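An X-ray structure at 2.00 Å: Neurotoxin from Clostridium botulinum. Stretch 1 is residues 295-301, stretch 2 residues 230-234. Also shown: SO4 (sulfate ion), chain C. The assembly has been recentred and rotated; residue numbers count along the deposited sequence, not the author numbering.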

# COMPACT_ATOMS: atom_id res chain seq x y z
N THR A 295 -17.44 8.96 3.97
CA THR A 295 -17.08 7.65 4.52
C THR A 295 -15.56 7.41 4.59
O THR A 295 -15.10 6.54 5.33
CB THR A 295 -17.75 6.49 3.73
OG1 THR A 295 -19.17 6.66 3.77
CG2 THR A 295 -17.41 5.14 4.35
N ARG A 296 -14.79 8.18 3.84
CA ARG A 296 -13.33 8.03 3.86
C ARG A 296 -12.72 8.82 5.01
O ARG A 296 -13.19 9.91 5.34
CB ARG A 296 -12.71 8.52 2.54
CG ARG A 296 -13.17 7.76 1.31
CD ARG A 296 -12.50 8.30 0.05
NE ARG A 296 -12.84 7.50 -1.13
CZ ARG A 296 -14.00 7.55 -1.78
NH1 ARG A 296 -14.96 8.38 -1.39
NH2 ARG A 296 -14.20 6.75 -2.81
N VAL A 297 -11.69 8.26 5.64
CA VAL A 297 -11.01 8.92 6.75
C VAL A 297 -9.95 9.86 6.18
O VAL A 297 -9.09 9.44 5.39
CB VAL A 297 -10.32 7.88 7.67
CG1 VAL A 297 -9.67 8.59 8.85
CG2 VAL A 297 -11.35 6.85 8.14
N ARG A 298 -10.01 11.13 6.57
CA ARG A 298 -9.07 12.13 6.08
C ARG A 298 -8.25 12.79 7.18
O ARG A 298 -8.64 12.77 8.35
CB ARG A 298 -9.81 13.22 5.30
CG ARG A 298 -10.44 12.73 4.01
CD ARG A 298 -10.96 13.90 3.17
NE ARG A 298 -11.39 13.46 1.84
CZ ARG A 298 -12.48 12.74 1.63
NH1 ARG A 298 -13.24 12.38 2.67
NH2 ARG A 298 -12.81 12.35 0.40
N GLY A 299 -7.13 13.38 6.78
CA GLY A 299 -6.23 14.06 7.69
C GLY A 299 -6.81 14.56 9.00
O GLY A 299 -7.13 13.78 9.88
N GLU A 300 -6.95 15.88 9.12
CA GLU A 300 -7.45 16.49 10.36
C GLU A 300 -8.80 16.04 10.93
O GLU A 300 -9.37 16.76 11.75
CB GLU A 300 -7.46 18.01 10.19
CG GLU A 300 -6.07 18.61 10.22
CD GLU A 300 -5.42 18.48 11.58
OE1 GLU A 300 -5.91 19.13 12.54
OE2 GLU A 300 -4.43 17.74 11.71
N ASN A 301 -9.31 14.89 10.53
CA ASN A 301 -10.59 14.41 11.07
C ASN A 301 -10.47 14.06 12.55
O ASN A 301 -9.42 13.60 13.00
CB ASN A 301 -11.07 13.16 10.33
CG ASN A 301 -11.60 13.44 8.94
OD1 ASN A 301 -11.50 14.56 8.42
ND2 ASN A 301 -12.17 12.42 8.31
S SO4 C . -10.53 17.47 3.22
O1 SO4 C . -11.58 16.85 4.03
O2 SO4 C . -11.10 17.90 1.93
O3 SO4 C . -9.43 16.50 2.96
O4 SO4 C . -9.98 18.62 3.96
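Stretch 2 (230-234) TNVVK

Stretch 2 lies alongside stretch 1 as an irregular segment, without regular helix or strand on either side, and the two backbones meet at a single antiparallel beta bridge that pairs Val232 with Arg298, CA to CA 4.5 Å. Two hydrogen bonds flank this pair: Gly299 N donates to Asn231 O at 2.8 Å, and Val233 N donates to Val297 O at 2.9 Å. As numbering rises along stretch 2 it therefore falls along stretch 1. Val232, which covers the most surface, is extended (phi/psi -93/119) and turns its CA-to-CB bond away from stretch 1; even so, its CG2 comes within 3.9 Å of Arg298 NE. Asn231 packs against Arg298 and Gly299 with both its backbone carbonyl and its side chain: besides accepting from Gly299, Asn231 O sits 3.2 Å from Arg298 CA in a CA-H...O contact, and Asn231 OD1 lies 3.2 Å from Gly299 CA. Its side chain (chi1 t) brings ND2 to 3.9 Å from Arg298 CB and donates from ND2 to O3 of the sulfate at 2.7 Å. Gly299 leaves room here, since an ideal CB would fall 2.0 Å from Asn231 OD1. Val233 points its CA-to-CB bond toward stretch 1, placing CG2 4.2 Å from Val297 CG1 in an apolar contact. The paired stretches bury 320 Å² in all.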

# COMPACT_ATOMS: atom_id res chain seq x y z
N THR A 230 -3.28 12.89 -1.17
CA THR A 230 -2.46 12.80 0.03
C THR A 230 -3.12 13.03 1.38
O THR A 230 -2.52 12.70 2.40
CB THR A 230 -1.22 13.71 -0.09
OG1 THR A 230 -1.63 15.07 -0.20
CG2 THR A 230 -0.41 13.33 -1.32
N ASN A 231 -4.33 13.59 1.41
CA ASN A 231 -4.99 13.81 2.70
C ASN A 231 -5.98 12.69 3.06
O ASN A 231 -6.62 12.72 4.11
CB ASN A 231 -5.72 15.16 2.75
CG ASN A 231 -6.02 15.60 4.18
OD1 ASN A 231 -5.14 15.58 5.05
ND2 ASN A 231 -7.26 16.01 4.44
N VAL A 232 -6.11 11.71 2.17
CA VAL A 232 -6.98 10.58 2.44
C VAL A 232 -6.09 9.52 3.07
O VAL A 232 -5.12 9.08 2.45
CB VAL A 232 -7.62 10.03 1.15
CG1 VAL A 232 -8.37 8.73 1.44
CG2 VAL A 232 -8.59 11.07 0.57
N VAL A 233 -6.39 9.14 4.30
CA VAL A 233 -5.60 8.13 4.99
C VAL A 233 -5.81 6.79 4.28
O VAL A 233 -6.89 6.53 3.74
CB VAL A 233 -6.03 8.00 6.47
CG1 VAL A 233 -5.17 6.96 7.19
CG2 VAL A 233 -5.91 9.36 7.16
N LYS A 234 -4.79 5.94 4.28
CA LYS A 234 -4.92 4.65 3.60
C LYS A 234 -4.81 3.48 4.58
O LYS A 234 -4.18 3.59 5.63
CB LYS A 234 -3.85 4.50 2.52
CG LYS A 234 -3.75 5.64 1.50
CD LYS A 234 -5.06 5.87 0.77
CE LYS A 234 -4.86 6.76 -0.45
NZ LYS A 234 -4.14 8.02 -0.10